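Local coordinates for protein dephospho-CoA kinase (Mycobacterium paratuberculosis, PDB 6N39) that probably catalyses the last step of coenzyme A biosynthesis, the ATP-dependent phosphorylation of the 3'-hydroxyl group of dephospho-CoA, at residues Val176-Leu181 and Val236-Thr241; Pro229-Arg234 and Pro335-Asn340; Asp308-Val313 and Asp399-Ala404. All coordinates share one frame; numbering follows the deposited sequence.

Interaction 1: Val176-Leu181 and Val236-Thr241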
ATOM      1  N   VAL A 176       1.451  -5.962  -7.178  1.00 40.72           N
ATOM      2  CA  VAL A 176       1.332  -4.631  -6.593  1.00 34.49           C
ATOM      3  C   VAL A 176      -0.111  -4.113  -6.590  1.00 38.19           C
ATOM      4  O   VAL A 176      -0.342  -2.946  -6.288  1.00 37.54           O
ATOM      5  CB  VAL A 176       2.281  -3.630  -7.285  1.00 41.26           C
ATOM      6  CG1 VAL A 176       3.767  -4.015  -7.043  1.00 37.02           C
ATOM      7  CG2 VAL A 176       2.014  -3.570  -8.790  1.00 40.37           C
ATOM      8  N   ALA A 177      -1.092  -4.953  -6.893  1.00 33.97           N
ATOM      9  CA  ALA A 177      -2.489  -4.522  -6.897  1.00 38.85           C
ATOM     10  C   ALA A 177      -3.138  -4.774  -5.535  1.00 40.94           C
ATOM     11  O   ALA A 177      -3.215  -5.921  -5.079  1.00 39.67           O
ATOM     12  CB  ALA A 177      -3.283  -5.252  -7.978  1.00 31.73           C
ATOM     13  N   ASP A 178      -3.640  -3.709  -4.904  1.00 32.74           N
ATOM     14  CA  ASP A 178      -4.514  -3.919  -3.750  1.00 34.42           C
ATOM     15  C   ASP A 178      -5.864  -4.440  -4.191  1.00 41.16           C
ATOM     16  O   ASP A 178      -6.480  -5.262  -3.499  1.00 36.15           O
ATOM     17  CB  ASP A 178      -4.689  -2.626  -2.968  1.00 27.98           C
ATOM     18  CG  ASP A 178      -3.379  -2.117  -2.423  1.00 35.02           C
ATOM     19  OD1 ASP A 178      -2.886  -2.706  -1.442  1.00 37.72           O
ATOM     20  OD2 ASP A 178      -2.807  -1.182  -3.019  1.00 36.88           O
ATOM     21  N   ILE A 179      -6.342  -3.965  -5.340  1.00 37.70           N
ATOM     22  CA  ILE A 179      -7.609  -4.414  -5.906  1.00 34.49           C
ATOM     23  C   ILE A 179      -7.337  -4.866  -7.335  1.00 38.03           C
ATOM     24  O   ILE A 179      -6.804  -4.098  -8.146  1.00 38.00           O
ATOM     25  CB  ILE A 179      -8.681  -3.316  -5.862  1.00 38.01           C
ATOM     26  CG1 ILE A 179      -8.980  -2.934  -4.398  1.00 38.97           C
ATOM     27  CG2 ILE A 179      -9.934  -3.785  -6.561  1.00 35.33           C
ATOM     28  CD1 ILE A 179      -9.750  -1.643  -4.237  1.00 41.78           C
ATOM     29  N   TRP A 180      -7.668  -6.114  -7.619  1.00 35.67           N
ATOM     30  CA  TRP A 180      -7.343  -6.820  -8.855  1.00 37.46           C
ATOM     31  C   TRP A 180      -8.679  -7.065  -9.541  1.00 45.51           C
ATOM     32  O   TRP A 180      -9.442  -7.936  -9.120  1.00 43.22           O
ATOM     33  CB  TRP A 180      -6.617  -8.117  -8.509  1.00 41.50           C
ATOM     34  CG  TRP A 180      -6.130  -8.962  -9.631  1.00 46.26           C
ATOM     35  CD1 TRP A 180      -6.427 -10.275  -9.850  1.00 51.52           C
ATOM     36  CD2 TRP A 180      -5.218  -8.579 -10.664  1.00 49.11           C
ATOM     37  NE1 TRP A 180      -5.770 -10.730 -10.968  1.00 57.47           N
ATOM     38  CE2 TRP A 180      -5.021  -9.707 -11.486  1.00 49.55           C
ATOM     39  CE3 TRP A 180      -4.557  -7.389 -10.982  1.00 47.18           C
ATOM     40  CZ2 TRP A 180      -4.198  -9.676 -12.604  1.00 52.20           C
ATOM     41  CZ3 TRP A 180      -3.739  -7.364 -12.085  1.00 45.56           C
ATOM     42  CH2 TRP A 180      -3.565  -8.500 -12.885  1.00 49.43           C
ATOM     43  N   LEU A 181      -8.967  -6.306 -10.596  1.00 43.54           N
ATOM     44  CA  LEU A 181     -10.332  -6.153 -11.083  1.00 39.22           C
ATOM     45  C   LEU A 181     -10.449  -6.706 -12.502  1.00 43.84           C
ATOM     46  O   LEU A 181      -9.801  -6.206 -13.428  1.00 44.78           O
ATOM     47  CB  LEU A 181     -10.718  -4.676 -10.998  1.00 41.97           C
ATOM     48  CG  LEU A 181     -12.170  -4.302 -10.847  1.00 45.31           C
ATOM     49  CD1 LEU A 181     -12.283  -2.881 -10.337  1.00 46.44           C
ATOM     50  CD2 LEU A 181     -12.814  -4.447 -12.208  1.00 46.62           C
ATOM     51  N   VAL A 236       4.744  -2.966   3.570  1.00 30.40           N
ATOM     52  CA  VAL A 236       6.111  -2.618   3.951  1.00 31.04           C
ATOM     53  C   VAL A 236       6.669  -1.555   3.014  1.00 34.32           C
ATOM     54  O   VAL A 236       7.246  -0.559   3.463  1.00 32.19           O
ATOM     55  CB  VAL A 236       7.008  -3.874   3.960  1.00 31.02           C
ATOM     56  CG1 VAL A 236       8.502  -3.471   3.985  1.00 30.17           C
ATOM     57  CG2 VAL A 236       6.669  -4.788   5.154  1.00 30.89           C
ATOM     58  N   ASN A 237       6.505  -1.750   1.697  1.00 31.58           N
ATOM     59  CA  ASN A 237       7.015  -0.768   0.743  1.00 33.67           C
ATOM     60  C   ASN A 237       6.336   0.580   0.936  1.00 35.24           C
ATOM     61  O   ASN A 237       6.997   1.632   0.934  1.00 32.34           O
ATOM     62  CB  ASN A 237       6.810  -1.262  -0.695  1.00 27.77           C
ATOM     63  CG  ASN A 237       7.720  -2.423  -1.054  1.00 33.92           C
ATOM     64  OD1 ASN A 237       8.682  -2.718  -0.343  1.00 31.21           O
ATOM     65  ND2 ASN A 237       7.424  -3.088  -2.173  1.00 29.23           N
ATOM     66  N   ARG A 238       5.001   0.564   1.078  1.00 27.68           N
ATOM     67  CA  ARG A 238       4.237   1.798   1.258  1.00 29.92           C
ATOM     68  C   ARG A 238       4.698   2.563   2.497  1.00 30.79           C
ATOM     69  O   ARG A 238       4.828   3.797   2.476  1.00 30.24           O
ATOM     70  CB  ARG A 238       2.742   1.456   1.356  1.00 27.37           C
ATOM     71  CG  ARG A 238       1.828   2.635   1.671  1.00 29.55           C
ATOM     72  CD  ARG A 238       0.332   2.189   1.812  1.00 28.44           C
ATOM     73  NE  ARG A 238      -0.120   1.461   0.621  1.00 29.49           N
ATOM     74  CZ  ARG A 238      -0.762   0.291   0.636  1.00 33.68           C
ATOM     75  NH1 ARG A 238      -1.111  -0.286   1.797  1.00 28.29           N
ATOM     76  NH2 ARG A 238      -1.080  -0.289  -0.519  1.00 32.07           N
ATOM     77  N   LEU A 239       4.972   1.844   3.577  1.00 26.37           N
ATOM     78  CA  LEU A 239       5.372   2.495   4.817  1.00 27.11           C
ATOM     79  C   LEU A 239       6.821   2.983   4.750  1.00 34.94           C
ATOM     80  O   LEU A 239       7.139   4.043   5.297  1.00 29.81           O
ATOM     81  CB  LEU A 239       5.173   1.544   6.004  1.00 27.69           C
ATOM     82  CG  LEU A 239       3.735   1.112   6.358  1.00 32.36           C
ATOM     83  CD1 LEU A 239       3.724  -0.014   7.435  1.00 26.62           C
ATOM     84  CD2 LEU A 239       2.927   2.291   6.846  1.00 29.65           C
ATOM     85  N   LYS A 240       7.709   2.248   4.071  1.00 30.04           N
ATOM     86  CA  LYS A 240       9.068   2.756   3.858  1.00 35.14           C
ATOM     87  C   LYS A 240       9.033   4.087   3.114  1.00 37.14           C
ATOM     88  O   LYS A 240       9.671   5.077   3.526  1.00 33.06           O
ATOM     89  CB  LYS A 240       9.902   1.723   3.084  1.00 32.40           C
ATOM     90  CG  LYS A 240      10.355   0.529   3.948  1.00 33.42           C
ATOM     91  CD  LYS A 240      11.087  -0.532   3.117  1.00 36.29           C
ATOM     92  CE  LYS A 240      12.431  -0.044   2.542  1.00 40.75           C
ATOM     93  NZ  LYS A 240      13.490   0.143   3.557  1.00 42.96           N
ATOM     94  N   THR A 241       8.255   4.135   2.028  1.00 30.52           N
ATOM     95  CA  THR A 241       8.146   5.364   1.256  1.00 29.82           C
ATOM     96  C   THR A 241       7.555   6.487   2.093  1.00 37.54           C
ATOM     97  O   THR A 241       8.047   7.621   2.051  1.00 30.06           O
ATOM     98  CB  THR A 241       7.300   5.126  -0.000  1.00 32.01           C
ATOM     99  OG1 THR A 241       8.010   4.222  -0.857  1.00 36.86           O
ATOM    100  CG2 THR A 241       7.062   6.442  -0.755  1.00 32.08           C
TER
HETATM  101  O   HOH W   1      -2.617  -2.652   1.952  0.69 25.70           O
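Asp178 and Arg238 reach for each other from opposite directions and meet in a single salt bridge. The guanidinium brings its NH2 to OD1 of the carboxylate at 3.2 Å, in a moderately straight bond with an N-H...O angle of 153°. OD1 lies at the edge of the guanidinium and in its plane, where the N-H points. The donor comes to OD1 on the syn side but out of the carboxylate plane, and Arg238 NH2 is just as close to Asp178 OD2, 3.2 Å away, although OD1 is the one that is hydrogen-bonded. The planes of the two flat groups stand 44° apart.

Arg238 leaves its helix with CG anti to the backbone N (chi1 175°), continues straight through chi2 and bends only at chi3, which suits arginine to spanning the distance from a helix to the neighbouring loop. Asp178, in the loop just before strand 179-182, needs little reach: its short carboxylate offers OD1 to Arg238 and OD2 to the backbone N of Val135, so one residue ties the loop to strand 135-139 and to the helix.

A water sits in the guanidinium plane beside the bridge, accepting from Arg238 NH1 at 2.8 Å and bonding weakly to Asp178 OD1. Arg238 also gives NE to Phe132 O and NH1 to Tyr294 OH, so the buried guanidinium is fixed in its rotation by bonds from NE, NH1 and NH2.

The bridge joins two domains: Asp178 leads into strand 179-182, an outermost strand of the five-stranded parallel sheet, order 2-3-1-4-5, of a P-loop kinase core, and helix 228-243 belongs to the C-terminal UPF0157 (GrpB) region.

Interaction 2: Pro229-Arg234 and Pro335-Asn340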
ATOM      1  N   PRO A 229       1.862 -12.899   2.508  1.00 40.67           N
ATOM      2  CA  PRO A 229       3.196 -12.347   2.208  1.00 41.78           C
ATOM      3  C   PRO A 229       3.165 -11.232   1.166  1.00 38.33           C
ATOM      4  O   PRO A 229       3.830 -10.206   1.358  1.00 34.89           O
ATOM      5  CB  PRO A 229       3.990 -13.575   1.731  1.00 45.31           C
ATOM      6  CG  PRO A 229       3.281 -14.758   2.371  1.00 47.67           C
ATOM      7  CD  PRO A 229       1.824 -14.371   2.343  1.00 43.39           C
ATOM      8  N   ALA A 230       2.394 -11.390   0.081  1.00 37.78           N
ATOM      9  CA  ALA A 230       2.313 -10.340  -0.940  1.00 35.72           C
ATOM     10  C   ALA A 230       1.648  -9.080  -0.397  1.00 36.06           C
ATOM     11  O   ALA A 230       2.112  -7.951  -0.658  1.00 37.61           O
ATOM     12  CB  ALA A 230       1.561 -10.864  -2.174  1.00 38.41           C
ATOM     13  N   GLN A 231       0.558  -9.243   0.370  1.00 32.83           N
ATOM     14  CA  GLN A 231      -0.078  -8.076   0.984  1.00 36.11           C
ATOM     15  C   GLN A 231       0.898  -7.353   1.902  1.00 30.75           C
ATOM     16  O   GLN A 231       0.977  -6.110   1.905  1.00 29.93           O
ATOM     17  CB  GLN A 231      -1.344  -8.490   1.755  1.00 31.47           C
ATOM     18  CG  GLN A 231      -2.439  -9.130   0.858  1.00 33.91           C
ATOM     19  CD  GLN A 231      -3.600  -9.743   1.659  1.00 41.63           C
ATOM     20  OE1 GLN A 231      -3.627  -9.695   2.890  1.00 36.80           O
ATOM     21  NE2 GLN A 231      -4.554 -10.324   0.951  1.00 43.08           N
ATOM     22  N   ALA A 232       1.666  -8.120   2.683  1.00 33.38           N
ATOM     23  CA  ALA A 232       2.588  -7.490   3.619  1.00 35.42           C
ATOM     24  C   ALA A 232       3.703  -6.759   2.881  1.00 34.57           C
ATOM     25  O   ALA A 232       4.159  -5.706   3.333  1.00 31.34           O
ATOM     26  CB  ALA A 232       3.168  -8.528   4.584  1.00 32.00           C
ATOM     27  N   GLN A 233       4.171  -7.305   1.760  1.00 31.55           N
ATOM     28  CA  GLN A 233       5.224  -6.605   1.020  1.00 33.29           C
ATOM     29  C   GLN A 233       4.703  -5.278   0.483  1.00 33.51           C
ATOM     30  O   GLN A 233       5.410  -4.258   0.533  1.00 32.64           O
ATOM     31  CB  GLN A 233       5.760  -7.470  -0.125  1.00 41.11           C
ATOM     32  CG  GLN A 233       7.051  -6.921  -0.762  1.00 42.96           C
ATOM     33  CD  GLN A 233       8.192  -6.793   0.257  1.00 52.45           C
ATOM     34  OE1 GLN A 233       8.663  -7.793   0.803  1.00 61.15           O
ATOM     35  NE2 GLN A 233       8.631  -5.560   0.516  1.00 44.79           N
ATOM     36  N   ARG A 234       3.457  -5.259  -0.010  1.00 31.12           N
ATOM     37  CA  ARG A 234       2.900  -3.981  -0.453  1.00 34.58           C
ATOM     38  C   ARG A 234       2.876  -2.984   0.693  1.00 37.28           C
ATOM     39  O   ARG A 234       3.247  -1.811   0.518  1.00 31.34           O
ATOM     40  CB  ARG A 234       1.493  -4.158  -1.031  1.00 30.67           C
ATOM     41  CG  ARG A 234       1.502  -4.941  -2.311  1.00 42.18           C
ATOM     42  CD  ARG A 234       0.165  -4.870  -3.008  1.00 44.47           C
ATOM     43  NE  ARG A 234      -0.843  -5.695  -2.377  1.00 38.46           N
ATOM     44  CZ  ARG A 234      -1.097  -6.958  -2.712  1.00 45.77           C
ATOM     45  NH1 ARG A 234      -0.409  -7.554  -3.676  1.00 40.12           N
ATOM     46  NH2 ARG A 234      -2.057  -7.627  -2.089  1.00 46.65           N
ATOM     47  N   PRO A 335     -11.068  -1.035   5.195  1.00 32.34           N
ATOM     48  CA  PRO A 335     -11.689  -2.274   5.696  1.00 36.44           C
ATOM     49  C   PRO A 335     -11.345  -3.505   4.874  1.00 39.26           C
ATOM     50  O   PRO A 335     -11.555  -4.620   5.356  1.00 40.50           O
ATOM     51  CB  PRO A 335     -13.196  -1.974   5.642  1.00 35.96           C
ATOM     52  CG  PRO A 335     -13.333  -0.914   4.580  1.00 35.79           C
ATOM     53  CD  PRO A 335     -12.073  -0.077   4.680  1.00 29.40           C
ATOM     54  N   GLY A 336     -10.813  -3.348   3.664  1.00 36.86           N
ATOM     55  CA  GLY A 336     -10.358  -4.499   2.910  1.00 33.94           C
ATOM     56  C   GLY A 336      -9.023  -5.081   3.343  1.00 39.98           C
ATOM     57  O   GLY A 336      -8.655  -6.150   2.860  1.00 39.97           O
ATOM     58  N   ARG A 337      -8.273  -4.421   4.226  1.00 32.21           N
ATOM     59  CA  ARG A 337      -6.966  -4.930   4.655  1.00 29.40           C
ATOM     60  C   ARG A 337      -6.620  -4.392   6.041  1.00 31.97           C
ATOM     61  O   ARG A 337      -5.720  -3.550   6.202  1.00 34.92           O
ATOM     62  CB  ARG A 337      -5.887  -4.554   3.634  1.00 31.21           C
ATOM     63  CG  ARG A 337      -4.461  -5.096   3.939  1.00 35.97           C
ATOM     64  CD  ARG A 337      -4.429  -6.614   4.171  1.00 37.40           C
ATOM     65  NE  ARG A 337      -4.827  -6.967   5.542  1.00 34.31           N
ATOM     66  CZ  ARG A 337      -5.283  -8.164   5.890  1.00 37.82           C
ATOM     67  NH1 ARG A 337      -5.399  -9.130   4.970  1.00 35.09           N
ATOM     68  NH2 ARG A 337      -5.651  -8.396   7.143  1.00 33.44           N
ATOM     69  N   PRO A 338      -7.305  -4.870   7.078  1.00 35.94           N
ATOM     70  CA  PRO A 338      -6.915  -4.496   8.442  1.00 30.49           C
ATOM     71  C   PRO A 338      -5.435  -4.755   8.684  1.00 33.27           C
ATOM     72  O   PRO A 338      -4.898  -5.811   8.329  1.00 33.15           O
ATOM     73  CB  PRO A 338      -7.807  -5.378   9.321  1.00 35.35           C
ATOM     74  CG  PRO A 338      -9.032  -5.643   8.462  1.00 39.48           C
ATOM     75  CD  PRO A 338      -8.470  -5.776   7.060  1.00 36.73           C
ATOM     76  N   THR A 339      -4.781  -3.769   9.301  1.00 28.85           N
ATOM     77  CA  THR A 339      -3.334  -3.711   9.472  1.00 27.48           C
ATOM     78  C   THR A 339      -3.031  -2.928  10.744  1.00 32.14           C
ATOM     79  O   THR A 339      -3.560  -1.829  10.921  1.00 34.35           O
ATOM     80  CB  THR A 339      -2.659  -2.984   8.287  1.00 27.15           C
ATOM     81  OG1 THR A 339      -3.135  -3.486   7.037  1.00 31.17           O
ATOM     82  CG2 THR A 339      -1.145  -3.100   8.349  1.00 26.20           C
ATOM     83  N   ASN A 340      -2.168  -3.464  11.599  1.00 30.01           N
ATOM     84  CA  ASN A 340      -1.608  -2.719  12.721  1.00 33.67           C
ATOM     85  C   ASN A 340      -0.185  -2.295  12.390  1.00 30.68           C
ATOM     86  O   ASN A 340       0.601  -3.095  11.886  1.00 32.62           O
ATOM     87  CB  ASN A 340      -1.581  -3.566  14.003  1.00 28.10           C
ATOM     88  CG  ASN A 340      -2.940  -3.922  14.490  1.00 34.98           C
ATOM     89  OD1 ASN A 340      -3.875  -3.132  14.384  1.00 33.38           O
ATOM     90  ND2 ASN A 340      -3.069  -5.122  15.051  1.00 33.69           N
TER
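Gln231 and Arg337 are joined by one direct hydrogen bond, from NH1 of the arginine to OE1 of the glutamine at 2.8 Å. It is a bent bond, with an N-H...O angle of 131°, and the donor is tilted from the carbonyl plane just as the oxygen is tilted from the guanidinium plane. The two side chains cross at about a right angle. Gln231, extended beyond CG, carries its amide out from helix 228-243, and glutamine suits the place because it offers a neutral acceptor to a cation.

Van der Waals contact across the segments is slight: OE1 of Gln231 also lies 3.4 Å from CD of Arg337. Elsewhere the arginine chain packs on Trp228 and Ile235 of the same helix, and both Gln231 and Arg337 touch Ile270.

These residues bring a helix against the entrance to strand 339-345, part of the mixed four-stranded sheet of the GrpB region, a family grouped with the nucleotidyltransferases.

Bonds within 335-340 fix the arginine. Its chain bends at chi2 (53°) and chi3, which curls the guanidinium back until its edge meets the carbonyl of the next residue. NE and NH2 then grip Pro338 O side-on, NE at 3.0 Å from above the carbonyl plane and NH2 at 2.9 Å on a lone pair in that plane. Thr339 OG1 donates to the carbonyl O of Arg337 at 2.7 Å, from above the carbonyl plane.

As to charge, Arg337 NH2 forms a salt bridge with Asp268, so the cation has an anionic partner besides the neutral amide.

Interaction 3: Asp308-Val313 and Asp399-Ala404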
ATOM      1  N   ASP A 308      12.401  -7.859  34.002  1.00 39.62           N
ATOM      2  CA  ASP A 308      13.708  -8.233  33.453  1.00 44.32           C
ATOM      3  C   ASP A 308      13.681  -8.156  31.931  1.00 42.50           C
ATOM      4  O   ASP A 308      13.869  -9.147  31.223  1.00 40.63           O
ATOM      5  CB  ASP A 308      14.137  -9.621  33.925  1.00 53.07           C
ATOM      6  CG  ASP A 308      15.588  -9.937  33.571  1.00 64.55           C
ATOM      7  OD1 ASP A 308      16.365  -8.993  33.300  1.00 66.27           O
ATOM      8  OD2 ASP A 308      15.953 -11.133  33.546  1.00 64.69           O
ATOM      9  N   ALA A 309      13.404  -6.941  31.445  1.00 41.30           N
ATOM     10  CA  ALA A 309      13.302  -6.674  30.017  1.00 41.58           C
ATOM     11  C   ALA A 309      14.620  -6.969  29.310  1.00 44.01           C
ATOM     12  O   ALA A 309      15.702  -6.682  29.833  1.00 44.23           O
ATOM     13  CB  ALA A 309      12.900  -5.210  29.787  1.00 36.56           C
ATOM     14  N   ARG A 310      14.529  -7.516  28.103  1.00 39.60           N
ATOM     15  CA  ARG A 310      15.705  -8.003  27.396  1.00 40.91           C
ATOM     16  C   ARG A 310      15.902  -7.271  26.075  1.00 37.38           C
ATOM     17  O   ARG A 310      14.941  -6.854  25.424  1.00 36.79           O
ATOM     18  CB  ARG A 310      15.608  -9.506  27.129  1.00 39.72           C
ATOM     19  CG  ARG A 310      15.401 -10.353  28.368  1.00 35.90           C
ATOM     20  CD  ARG A 310      16.639 -10.356  29.244  1.00 41.53           C
ATOM     21  NE  ARG A 310      17.857 -10.528  28.459  1.00 46.80           N
ATOM     22  CZ  ARG A 310      18.352 -11.706  28.085  1.00 50.74           C
ATOM     23  NH1 ARG A 310      17.737 -12.835  28.417  1.00 50.05           N
ATOM     24  NH2 ARG A 310      19.468 -11.753  27.374  1.00 48.16           N
ATOM     25  N   SER A 311      17.165  -7.136  25.677  1.00 41.13           N
ATOM     26  CA  SER A 311      17.524  -6.587  24.374  1.00 37.25           C
ATOM     27  C   SER A 311      18.869  -7.159  23.962  1.00 39.43           C
ATOM     28  O   SER A 311      19.690  -7.504  24.821  1.00 40.40           O
ATOM     29  CB  SER A 311      17.625  -5.062  24.404  1.00 37.08           C
ATOM     30  OG  SER A 311      17.928  -4.551  23.114  1.00 35.35           O
ATOM     31  N   THR A 312      19.102  -7.246  22.641  1.00 40.63           N
ATOM     32  CA  THR A 312      20.464  -7.524  22.182  1.00 48.13           C
ATOM     33  C   THR A 312      21.321  -6.267  22.132  1.00 48.10           C
ATOM     34  O   THR A 312      22.509  -6.358  21.808  1.00 50.26           O
ATOM     35  CB  THR A 312      20.479  -8.211  20.797  1.00 43.80           C
ATOM     36  OG1 THR A 312      19.937  -7.348  19.786  1.00 41.03           O
ATOM     37  CG2 THR A 312      19.689  -9.525  20.824  1.00 41.64           C
ATOM     38  N   VAL A 313      20.745  -5.104  22.420  1.00 43.90           N
ATOM     39  CA  VAL A 313      21.503  -3.866  22.545  1.00 44.92           C
ATOM     40  C   VAL A 313      21.796  -3.659  24.025  1.00 48.42           C
ATOM     41  O   VAL A 313      20.874  -3.577  24.843  1.00 44.62           O
ATOM     42  CB  VAL A 313      20.730  -2.680  21.944  1.00 42.84           C
ATOM     43  CG1 VAL A 313      21.495  -1.373  22.184  1.00 45.46           C
ATOM     44  CG2 VAL A 313      20.528  -2.903  20.455  1.00 37.22           C
ATOM     45  N   ASP A 399       5.321 -16.013  29.932  1.00 44.41           N
ATOM     46  CA  ASP A 399       6.159 -17.201  29.802  1.00 44.08           C
ATOM     47  C   ASP A 399       6.730 -17.310  28.396  1.00 39.93           C
ATOM     48  O   ASP A 399       7.879 -17.736  28.221  1.00 46.29           O
ATOM     49  CB  ASP A 399       5.346 -18.446  30.168  1.00 54.67           C
ATOM     50  CG  ASP A 399       6.134 -19.730  30.037  1.00 58.10           C
ATOM     51  OD1 ASP A 399       7.148 -19.910  30.754  1.00 57.71           O
ATOM     52  OD2 ASP A 399       5.700 -20.579  29.233  1.00 70.07           O
ATOM     53  N   ALA A 400       5.960 -16.890  27.382  1.00 35.59           N
ATOM     54  CA  ALA A 400       6.501 -16.881  26.030  1.00 41.98           C
ATOM     55  C   ALA A 400       7.684 -15.924  25.922  1.00 48.55           C
ATOM     56  O   ALA A 400       8.667 -16.223  25.240  1.00 40.21           O
ATOM     57  CB  ALA A 400       5.417 -16.507  25.025  1.00 40.72           C
ATOM     58  N   TYR A 401       7.602 -14.764  26.586  1.00 42.23           N
ATOM     59  CA  TYR A 401       8.713 -13.816  26.608  1.00 39.40           C
ATOM     60  C   TYR A 401       9.955 -14.474  27.188  1.00 39.61           C
ATOM     61  O   TYR A 401      11.048 -14.417  26.597  1.00 37.03           O
ATOM     62  CB  TYR A 401       8.312 -12.581  27.433  1.00 37.44           C
ATOM     63  CG  TYR A 401       9.276 -11.408  27.374  1.00 39.63           C
ATOM     64  CD1 TYR A 401       9.271 -10.534  26.288  1.00 35.40           C
ATOM     65  CD2 TYR A 401      10.169 -11.160  28.412  1.00 35.64           C
ATOM     66  CE1 TYR A 401      10.134  -9.449  26.226  1.00 33.92           C
ATOM     67  CE2 TYR A 401      11.053 -10.082  28.352  1.00 35.95           C
ATOM     68  CZ  TYR A 401      11.027  -9.228  27.261  1.00 35.75           C
ATOM     69  OH  TYR A 401      11.899  -8.157  27.191  1.00 33.79           O
ATOM     70  N   ARG A 402       9.794 -15.139  28.340  1.00 34.28           N
ATOM     71  CA  ARG A 402      10.956 -15.767  28.964  1.00 36.45           C
ATOM     72  C   ARG A 402      11.546 -16.859  28.071  1.00 43.52           C
ATOM     73  O   ARG A 402      12.776 -16.982  27.949  1.00 39.83           O
ATOM     74  CB  ARG A 402      10.577 -16.324  30.343  1.00 43.46           C
ATOM     75  CG  ARG A 402      10.281 -15.225  31.379  1.00 51.46           C
ATOM     76  CD  ARG A 402      10.017 -15.795  32.772  1.00 61.09           C
ATOM     77  NE  ARG A 402       8.797 -16.601  32.793  1.00 72.26           N
ATOM     78  CZ  ARG A 402       7.630 -16.204  33.298  1.00 66.12           C
ATOM     79  NH1 ARG A 402       7.502 -15.001  33.859  1.00 59.51           N
ATOM     80  NH2 ARG A 402       6.587 -17.021  33.239  1.00 60.94           N
ATOM     81  N   ARG A 403      10.686 -17.636  27.411  1.00 40.73           N
ATOM     82  CA  ARG A 403      11.175 -18.763  26.623  1.00 45.55           C
ATOM     83  C   ARG A 403      11.840 -18.282  25.343  1.00 40.12           C
ATOM     84  O   ARG A 403      12.889 -18.801  24.952  1.00 40.92           O
ATOM     85  CB  ARG A 403      10.032 -19.722  26.302  1.00 45.45           C
ATOM     86  CG  ARG A 403       9.534 -20.543  27.496  1.00 53.71           C
ATOM     87  CD  ARG A 403       8.052 -20.846  27.337  1.00 53.33           C
ATOM     88  NE  ARG A 403       7.787 -21.762  26.233  1.00 61.58           N
ATOM     89  CZ  ARG A 403       6.581 -21.979  25.716  1.00 72.98           C
ATOM     90  NH1 ARG A 403       5.527 -21.326  26.190  1.00 77.61           N
ATOM     91  NH2 ARG A 403       6.433 -22.847  24.722  1.00 74.72           N
ATOM     92  N   ALA A 404      11.218 -17.321  24.660  1.00 38.88           N
ATOM     93  CA  ALA A 404      11.821 -16.745  23.469  1.00 41.06           C
ATOM     94  C   ALA A 404      13.205 -16.200  23.775  1.00 43.40           C
ATOM     95  O   ALA A 404      14.151 -16.425  23.011  1.00 47.10           O
ATOM     96  CB  ALA A 404      10.924 -15.640  22.904  1.00 34.83           C
TER
HETATM   97  O   HOH W   2      12.513  -7.777  24.700  1.00 30.23           O
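The ring of Tyr401 sets its edge against the backbone of a loop, with OH at Ala309 and Arg310 and CE2 toward Asp308 O. This is loop-on-helix packing in the UPF0157 (GrpB) region, where the irregular chain between helix 286-291 and strand 328-331 rests on the long helix 386-411.

Tyrosine suits the place because its ring can be buried while the phenol still answers a backbone group. With CG anti to the backbone N (chi1 -171°), the ring reaches out from the helix, and OH accepts from the backbone N of Arg310 at 2.9 Å, nearly straight at 164°. The same oxygen donates to a water 2.6 Å away, which donates to the carbonyl O of Arg310 at 2.7 Å; the phenol thus holds the N-H directly and the C=O through the water. Ala309 CA lies 3.5 Å from Tyr401 OH, its CB directed away from the helix; the small side chain suits so close an approach. Trp405 and Phe353 meet the Tyr401 ring edge-to-face.

Arg310 starts toward 399-404, but its end leads away, bending at chi2 and chi3 to reach Asp317 and, farther along the same helix, Asp409. Arg403 NH1 forms a salt bridge with Asp399 OD2, one turn back. Further along the loop, Ser311 closes an ST turn, its OG accepting from Val313 N at 3.0 Å.

In the fold
From the N terminus, the chain lays down the parallel sheet of the kinase core, whose last strand begins within 176-181. Interaction 1 closes a loop from there to 236-241 on helix 228-243, tying the two domains together. Interaction 2 opens earlier on that same helix, at 229-234, and closes at 335-340, so the two loops cross; Arg234 of interaction 2 packs on Ala177 of interaction 1. Interaction 3 opens at 308-313, inside the span of interaction 2, and closes beyond it at 399-404, so these two also cross. It follows interaction 1 in series, lies about 33 Å from it between centres, and joins the loop before strand 328-331 to helix 386-411.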